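Local structure of extracellular solute-binding protein, family 1 (3OMB) at residues K47-Q52 with V77-W82; Y103-A108 with N467-D472. The protein probably binds an extracellular solute, perhaps a carbohydrate, for delivery to an ABC transporter, and carries a bound magnesium ion. All coordinates share one frame; numbering follows the deposited sequence.

Interaction 1: residues K47-Q52 with V77-W82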
ATOM      1  N   LYS A  47       2.714  13.522 -10.554  1.00 24.39           N
ATOM      2  CA  LYS A  47       1.572  13.381  -9.659  1.00 25.62           C
ATOM      3  C   LYS A  47       1.964  13.886  -8.275  1.00 25.86           C
ATOM      4  O   LYS A  47       3.077  13.619  -7.812  1.00 25.10           O
ATOM      5  CB  LYS A  47       1.167  11.916  -9.581  1.00 25.66           C
ATOM      6  CG  LYS A  47      -0.187  11.685  -8.908  1.00 28.58           C
ATOM      7  CD  LYS A  47      -0.378  10.223  -8.589  1.00 31.20           C
ATOM      8  CE  LYS A  47      -1.159   9.528  -9.671  1.00 33.34           C
ATOM      9  NZ  LYS A  47      -1.033   8.046  -9.519  1.00 36.00           N
ATOM     10  N   LYS A  48       1.043  14.609  -7.636  1.00 27.09           N
ATOM     11  CA  LYS A  48       1.253  15.257  -6.333  1.00 28.06           C
ATOM     12  C   LYS A  48       0.157  14.880  -5.328  1.00 28.65           C
ATOM     13  O   LYS A  48      -0.955  14.512  -5.718  1.00 29.12           O
ATOM     14  CB  LYS A  48       1.222  16.784  -6.493  1.00 28.08           C
ATOM     15  CG  LYS A  48       2.081  17.365  -7.621  1.00 28.62           C
ATOM     16  CD  LYS A  48       3.578  17.374  -7.273  1.00 29.37           C
ATOM     17  CE  LYS A  48       3.906  18.304  -6.094  1.00 30.36           C
ATOM     18  NZ  LYS A  48       3.499  19.717  -6.303  1.00 30.60           N
ATOM     19  N   ASN A  49       0.462  14.986  -4.037  1.00 29.13           N
ATOM     20  CA  ASN A  49      -0.583  14.997  -3.012  1.00 29.88           C
ATOM     21  C   ASN A  49      -1.010  16.461  -2.854  1.00 30.24           C
ATOM     22  O   ASN A  49      -0.187  17.369  -3.035  1.00 29.96           O
ATOM     23  CB  ASN A  49      -0.048  14.445  -1.673  1.00 30.16           C
ATOM     24  CG  ASN A  49       0.229  12.935  -1.700  1.00 30.70           C
ATOM     25  OD1 ASN A  49      -0.502  12.163  -2.331  1.00 31.88           O
ATOM     26  ND2 ASN A  49       1.284  12.509  -0.994  1.00 30.08           N
ATOM     27  N   ALA A  50      -2.275  16.714  -2.524  1.00 31.20           N
ATOM     28  CA  ALA A  50      -2.733  18.103  -2.287  1.00 31.76           C
ATOM     29  C   ALA A  50      -1.967  18.866  -1.190  1.00 31.50           C
ATOM     30  O   ALA A  50      -1.925  20.085  -1.203  1.00 31.45           O
ATOM     31  CB  ALA A  50      -4.259  18.150  -1.992  1.00 32.32           C
ATOM     32  N   ASN A  51      -1.359  18.162  -0.243  1.00 31.34           N
ATOM     33  CA  ASN A  51      -0.642  18.865   0.831  1.00 31.82           C
ATOM     34  C   ASN A  51       0.786  19.311   0.470  1.00 31.10           C
ATOM     35  O   ASN A  51       1.504  19.860   1.301  1.00 31.23           O
ATOM     36  CB  ASN A  51      -0.667  18.046   2.131  1.00 32.35           C
ATOM     37  CG  ASN A  51       0.133  16.770   2.040  1.00 33.97           C
ATOM     38  OD1 ASN A  51       0.708  16.437   0.997  1.00 36.03           O
ATOM     39  ND2 ASN A  51       0.184  16.042   3.146  1.00 35.72           N
ATOM     40  N   GLN A  52       1.179  19.085  -0.777  1.00 29.83           N
ATOM     41  CA  GLN A  52       2.518  19.410  -1.219  1.00 29.48           C
ATOM     42  C   GLN A  52       2.663  20.806  -1.822  1.00 30.11           C
ATOM     43  O   GLN A  52       1.788  21.326  -2.515  1.00 29.38           O
ATOM     44  CB  GLN A  52       3.042  18.341  -2.188  1.00 28.60           C
ATOM     45  CG  GLN A  52       3.294  17.016  -1.492  1.00 27.07           C
ATOM     46  CD  GLN A  52       3.379  15.853  -2.449  1.00 26.47           C
ATOM     47  OE1 GLN A  52       3.292  16.017  -3.668  1.00 27.48           O
ATOM     48  NE2 GLN A  52       3.566  14.663  -1.903  1.00 25.60           N
ATOM     49  N   VAL A  77      -0.019  17.352 -11.359  1.00 35.07           N
ATOM     50  CA  VAL A  77      -1.393  16.872 -11.286  1.00 35.66           C
ATOM     51  C   VAL A  77      -1.628  16.149  -9.962  1.00 36.44           C
ATOM     52  O   VAL A  77      -0.805  15.349  -9.554  1.00 36.19           O
ATOM     53  CB  VAL A  77      -1.768  15.939 -12.496  1.00 35.30           C
ATOM     54  CG1 VAL A  77      -1.858  16.732 -13.808  1.00 34.89           C
ATOM     55  CG2 VAL A  77      -0.798  14.739 -12.619  1.00 33.98           C
ATOM     56  N   THR A  78      -2.745  16.428  -9.294  1.00 38.34           N
ATOM     57  CA  THR A  78      -3.086  15.693  -8.064  1.00 40.21           C
ATOM     58  C   THR A  78      -3.618  14.293  -8.394  1.00 41.72           C
ATOM     59  O   THR A  78      -3.963  14.006  -9.547  1.00 41.41           O
ATOM     60  CB  THR A  78      -4.122  16.431  -7.204  1.00 40.22           C
ATOM     61  OG1 THR A  78      -5.312  16.610  -7.977  1.00 40.53           O
ATOM     62  CG2 THR A  78      -3.596  17.793  -6.750  1.00 40.55           C
ATOM     63  N   ARG A  79      -3.688  13.434  -7.377  1.00 43.85           N
ATOM     64  CA  ARG A  79      -4.140  12.054  -7.545  1.00 46.11           C
ATOM     65  C   ARG A  79      -5.490  11.975  -8.232  1.00 48.07           C
ATOM     66  O   ARG A  79      -5.708  11.118  -9.089  1.00 48.67           O
ATOM     67  CB  ARG A  79      -4.220  11.340  -6.195  1.00 45.76           C
ATOM     68  CG  ARG A  79      -2.868  11.061  -5.550  1.00 45.89           C
ATOM     69  CD  ARG A  79      -3.075  10.326  -4.230  1.00 45.95           C
ATOM     70  NE  ARG A  79      -1.825  10.004  -3.546  1.00 44.38           N
ATOM     71  CZ  ARG A  79      -1.105   8.899  -3.747  1.00 44.40           C
ATOM     72  NH1 ARG A  79       0.010   8.703  -3.046  1.00 42.67           N
ATOM     73  NH2 ARG A  79      -1.489   7.989  -4.645  1.00 44.48           N
ATOM     74  N   GLU A  80      -6.366  12.901  -7.858  1.00 50.33           N
ATOM     75  CA  GLU A  80      -7.786  12.902  -8.235  1.00 52.69           C
ATOM     76  C   GLU A  80      -8.003  13.595  -9.582  1.00 52.97           C
ATOM     77  O   GLU A  80      -8.830  13.157 -10.386  1.00 53.60           O
ATOM     78  CB  GLU A  80      -8.579  13.601  -7.128  1.00 53.39           C
ATOM     79  CG  GLU A  80      -7.666  13.955  -5.922  1.00 56.86           C
ATOM     80  CD  GLU A  80      -8.392  14.083  -4.587  1.00 61.12           C
ATOM     81  OE1 GLU A  80      -9.365  14.870  -4.486  1.00 63.66           O
ATOM     82  OE2 GLU A  80      -7.961  13.413  -3.620  1.00 62.28           O
ATOM     83  N   ALA A  81      -7.239  14.662  -9.826  1.00 52.85           N
ATOM     84  CA  ALA A  81      -7.284  15.387 -11.090  1.00 52.45           C
ATOM     85  C   ALA A  81      -6.756  14.536 -12.227  1.00 52.17           C
ATOM     86  O   ALA A  81      -7.286  14.584 -13.334  1.00 52.46           O
ATOM     87  CB  ALA A  81      -6.487  16.661 -10.994  1.00 52.29           C
ATOM     88  N   TRP A  82      -5.703  13.769 -11.953  1.00 51.68           N
ATOM     89  CA  TRP A  82      -5.067  12.927 -12.969  1.00 51.34           C
ATOM     90  C   TRP A  82      -5.993  11.799 -13.435  1.00 52.67           C
ATOM     91  O   TRP A  82      -6.050  11.494 -14.629  1.00 52.58           O
ATOM     92  CB  TRP A  82      -3.736  12.364 -12.452  1.00 50.10           C
ATOM     93  CG  TRP A  82      -2.974  11.529 -13.449  1.00 46.26           C
ATOM     94  CD1 TRP A  82      -2.512  10.260 -13.261  1.00 44.05           C
ATOM     95  CD2 TRP A  82      -2.587  11.903 -14.782  1.00 43.22           C
ATOM     96  NE1 TRP A  82      -1.864   9.819 -14.388  1.00 42.14           N
ATOM     97  CE2 TRP A  82      -1.895  10.804 -15.338  1.00 41.99           C
ATOM     98  CE3 TRP A  82      -2.757  13.057 -15.558  1.00 42.41           C
ATOM     99  CZ2 TRP A  82      -1.379  10.819 -16.634  1.00 41.73           C
ATOM    100  CZ3 TRP A  82      -2.247  13.072 -16.854  1.00 42.48           C
ATOM    101  CH2 TRP A  82      -1.563  11.960 -17.378  1.00 42.57           C
TER
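Lys48 and Val77 join two parallel strand ends, Lys48 N donating to Val77 O at 2.8 Å, and the side chains that follow tie the start of a helix to this edge. Asn49 and Arg79 lie side by side and point the same way, their amide and guanidinium planes 22° apart. Arg79 NE reaches Asn49 OD1 at 2.8 Å, the donor nearly along the C=O axis. The Arg79 chain is extended from CG to NE, which carries NE out to the amide. Beyond this bond Glu420 OE2 accepts a hydrogen bond from Asn49 ND2 and forms a salt bridge with Arg79 NH1, linking the pair to a loop far along the chain; it would partly offset the arginine charge. Lys47 crosses Arg79 at about a right angle, its CD 4.0 Å from Arg79 CG. Its CG stands anti to the backbone N (chi1 -168°), and CE, beyond, lies 3.9 Å from Trp82 CD1, oblique to the ring. Trp82 NE1 donates a hydrogen bond to Gly102 O, which helps to hold the indole. Thr78 is the N-cap of helix 79-92, its OG1 receiving a weak bond from Ala81 N. The contact thus joins the two parallel strands of the beta-alpha-beta unit 41-48, 59-68 and 71-78, with strand 98-100 flanking 41-48 on its other side and helix 79-92 leaving from the end of 71-78.

Interaction 2: residues Y103-A108 with N467-D472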
ATOM      1  N   TYR A 103       1.818   6.672 -15.516  1.00 29.92           N
ATOM      2  CA  TYR A 103       1.389   5.526 -16.311  1.00 30.84           C
ATOM      3  C   TYR A 103       1.971   4.233 -15.808  1.00 31.21           C
ATOM      4  O   TYR A 103       2.999   4.222 -15.156  1.00 31.68           O
ATOM      5  CB  TYR A 103       1.863   5.718 -17.750  1.00 30.94           C
ATOM      6  CG  TYR A 103       1.407   7.024 -18.326  1.00 30.91           C
ATOM      7  CD1 TYR A 103       0.086   7.202 -18.715  1.00 31.15           C
ATOM      8  CD2 TYR A 103       2.286   8.097 -18.441  1.00 30.22           C
ATOM      9  CE1 TYR A 103      -0.349   8.419 -19.212  1.00 32.80           C
ATOM     10  CE2 TYR A 103       1.863   9.319 -18.954  1.00 30.86           C
ATOM     11  CZ  TYR A 103       0.549   9.469 -19.344  1.00 31.77           C
ATOM     12  OH  TYR A 103       0.119  10.667 -19.849  1.00 32.48           O
ATOM     13  N   GLY A 104       1.313   3.131 -16.124  1.00 32.23           N
ATOM     14  CA  GLY A 104       1.895   1.819 -15.883  1.00 32.19           C
ATOM     15  C   GLY A 104       2.313   1.227 -17.211  1.00 32.77           C
ATOM     16  O   GLY A 104       1.897   1.710 -18.263  1.00 32.97           O
ATOM     17  N   ALA A 105       3.102   0.162 -17.154  1.00 32.98           N
ATOM     18  CA  ALA A 105       3.674  -0.478 -18.344  1.00 33.45           C
ATOM     19  C   ALA A 105       2.666  -1.057 -19.337  1.00 34.18           C
ATOM     20  O   ALA A 105       2.944  -1.078 -20.538  1.00 35.20           O
ATOM     21  CB  ALA A 105       4.661  -1.556 -17.927  1.00 33.38           C
ATOM     22  N   VAL A 106       1.522  -1.543 -18.857  1.00 33.90           N
ATOM     23  CA  VAL A 106       0.510  -2.111 -19.741  1.00 34.11           C
ATOM     24  C   VAL A 106       0.036  -1.078 -20.772  1.00 34.39           C
ATOM     25  O   VAL A 106      -0.390  -1.440 -21.873  1.00 34.67           O
ATOM     26  CB  VAL A 106      -0.704  -2.665 -18.947  1.00 34.05           C
ATOM     27  CG1 VAL A 106      -1.561  -1.514 -18.387  1.00 32.88           C
ATOM     28  CG2 VAL A 106      -1.540  -3.623 -19.818  1.00 33.28           C
ATOM     29  N   GLU A 107       0.123   0.200 -20.416  1.00 34.19           N
ATOM     30  CA  GLU A 107      -0.264   1.277 -21.322  1.00 34.99           C
ATOM     31  C   GLU A 107       0.648   1.443 -22.530  1.00 34.16           C
ATOM     32  O   GLU A 107       0.205   1.855 -23.598  1.00 33.27           O
ATOM     33  CB  GLU A 107      -0.413   2.580 -20.561  1.00 35.42           C
ATOM     34  CG  GLU A 107      -1.838   2.719 -20.065  1.00 40.50           C
ATOM     35  CD  GLU A 107      -1.936   3.006 -18.595  1.00 45.12           C
ATOM     36  OE1 GLU A 107      -0.896   3.290 -17.949  1.00 47.65           O
ATOM     37  OE2 GLU A 107      -3.074   2.937 -18.080  1.00 48.06           O
ATOM     38  N   ALA A 108       1.912   1.081 -22.354  1.00 33.41           N
ATOM     39  CA  ALA A 108       2.839   1.001 -23.467  1.00 34.08           C
ATOM     40  C   ALA A 108       2.420  -0.053 -24.495  1.00 34.88           C
ATOM     41  O   ALA A 108       2.762   0.070 -25.686  1.00 35.33           O
ATOM     42  CB  ALA A 108       4.226   0.737 -22.977  1.00 33.62           C
ATOM     43  N   ASN A 467       1.391  -8.463 -11.145  1.00 21.59           N
ATOM     44  CA  ASN A 467       0.288  -7.518 -11.038  1.00 21.77           C
ATOM     45  C   ASN A 467      -0.275  -7.194 -12.431  1.00 22.45           C
ATOM     46  O   ASN A 467       0.298  -7.584 -13.454  1.00 21.36           O
ATOM     47  CB  ASN A 467       0.741  -6.250 -10.294  1.00 21.12           C
ATOM     48  CG  ASN A 467       1.844  -5.541 -11.017  1.00 21.42           C
ATOM     49  OD1 ASN A 467       1.630  -5.023 -12.095  1.00 22.93           O
ATOM     50  ND2 ASN A 467       3.045  -5.557 -10.459  1.00 21.63           N
HETATM   51  N   MSE A 468      -1.402  -6.500 -12.475  1.00 23.86           N
HETATM   52  CA  MSE A 468      -2.147  -6.416 -13.725  1.00 27.07           C
HETATM   53  C   MSE A 468      -1.415  -5.543 -14.716  1.00 28.13           C
HETATM   54  O   MSE A 468      -1.568  -5.674 -15.942  1.00 29.30           O
HETATM   55  CB  MSE A 468      -3.555  -5.922 -13.462  1.00 27.89           C
HETATM   56  CG  MSE A 468      -4.338  -6.931 -12.634  1.00 31.27           C
HETATM   57 SE   MSE A 468      -6.225  -6.505 -12.582  0.75 40.94          SE
HETATM   58  CE  MSE A 468      -6.404  -5.970 -14.435  1.00 39.13           C
ATOM     59  N   ASP A 469      -0.552  -4.710 -14.158  1.00 28.91           N
ATOM     60  CA  ASP A 469       0.263  -3.787 -14.908  1.00 30.63           C
ATOM     61  C   ASP A 469       1.451  -4.468 -15.612  1.00 30.08           C
ATOM     62  O   ASP A 469       2.025  -3.901 -16.544  1.00 30.64           O
ATOM     63  CB  ASP A 469       0.754  -2.725 -13.931  1.00 31.69           C
ATOM     64  CG  ASP A 469       1.217  -1.495 -14.609  1.00 35.79           C
ATOM     65  OD1 ASP A 469       2.275  -0.984 -14.174  1.00 40.52           O
ATOM     66  OD2 ASP A 469       0.533  -1.034 -15.564  1.00 39.23           O
ATOM     67  N   ASN A 470       1.787  -5.682 -15.173  1.00 29.14           N
ATOM     68  CA  ASN A 470       2.848  -6.510 -15.764  1.00 28.80           C
ATOM     69  C   ASN A 470       2.358  -7.703 -16.626  1.00 28.53           C
ATOM     70  O   ASN A 470       3.075  -8.701 -16.789  1.00 27.88           O
ATOM     71  CB  ASN A 470       3.756  -7.042 -14.646  1.00 28.63           C
ATOM     72  CG  ASN A 470       5.233  -6.687 -14.873  1.00 29.26           C
ATOM     73  OD1 ASN A 470       5.595  -6.118 -15.907  1.00 29.18           O
ATOM     74  ND2 ASN A 470       6.085  -7.031 -13.905  1.00 28.07           N
HETATM   75  N   MSE A 471       1.139  -7.594 -17.142  1.00 28.42           N
HETATM   76  CA  MSE A 471       0.486  -8.625 -17.962  1.00 29.31           C
HETATM   77  C   MSE A 471       0.260  -8.109 -19.375  1.00 30.41           C
HETATM   78  O   MSE A 471       0.328  -6.904 -19.591  1.00 31.37           O
HETATM   79  CB  MSE A 471      -0.911  -8.881 -17.426  1.00 28.83           C
HETATM   80  CG  MSE A 471      -0.969  -9.577 -16.152  1.00 29.11           C
HETATM   81 SE   MSE A 471      -2.810  -9.824 -15.634  0.75 29.08          SE
HETATM   82  CE  MSE A 471      -2.296 -10.693 -13.986  1.00 28.72           C
ATOM     83  N   ASP A 472      -0.065  -9.004 -20.311  1.00 30.73           N
ATOM     84  CA  ASP A 472      -0.662  -8.627 -21.605  1.00 32.41           C
ATOM     85  C   ASP A 472      -1.924  -7.760 -21.373  1.00 31.22           C
ATOM     86  O   ASP A 472      -2.676  -8.021 -20.433  1.00 30.70           O
ATOM     87  CB  ASP A 472      -1.127  -9.879 -22.384  1.00 33.79           C
ATOM     88  CG  ASP A 472       0.020 -10.815 -22.797  1.00 38.10           C
ATOM     89  OD1 ASP A 472       1.207 -10.393 -22.845  1.00 43.88           O
ATOM     90  OD2 ASP A 472      -0.280 -11.995 -23.113  1.00 42.08           O
TER
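Val106 and Asp469 bring the backbone leading into the short helix 106-110 against a 3-10 turn, residues 468-469, in the loop before helix 473-486; the contact joins parts of a periplasmic-binding-protein-like fold that lie far apart in sequence. The polar part is a carboxylate laid against the N-H groups of Ala105 and Val106. Asp469 CG stands anti to its backbone N (chi1 -161°), and the two oxygens then divide the work. OD1 accepts a weak bond from Ala105 N at 3.3 Å, and OD2 a weak, long one from Val106 N at 3.5 Å with an N-H...O angle of 166°. These backbone N-H groups would probably favour the negative charge, though Glu107 OE1, 5.1 Å from Asp469 OD2, would oppose it. Within 103-108, Glu107 OE1 accepts a hydrogen bond from Gly104 N at 2.9 Å, bridging the turn that leads into the helix. An alanine in place of Asp469 would probably leave the N-H groups of Ala105 and Val106 without these acceptors and open a gap beside Gly104. Aliphatic carbons packed against oxygens complete the interface. Val106 CB points toward the loop, and its two methyls meet different parts of it: CG1 the carboxylate of Asp469, CG2, anti to the backbone N, Met471 O at 3.8 Å. Ala105 CB rests 3.8 Å from Asp469 O. Behind the loop, the selenomethionines Met468 and Met471 pack on helices 473-486 and 519-534, both touching Trp526. Gly104 CA comes to 3.2 Å from Asp469 OD2.

Overall arrangement
Interaction 1 and interaction 2 have centres about 22 Å apart and follow one another along the chain, the first closing at residue 82 before the second opens at 103. They meet directly through two aromatic side chains: Trp82 CH2 lies 3.3 Å from Tyr103 OH, and the two rings meet with their planes about 75° apart. Strand 98-100, beside strand 41-48, leads into the 103-108 segment. Interaction 1 thus belongs to the sheet, while interaction 2 ties the chain beyond it to the loop ahead of helix 473-486, which itself packs on helices 473-486 and 519-534. Both lie away from the magnesium site formed by Asp199, Asn201, Asn203, Gln205, Asp207 and Glu208.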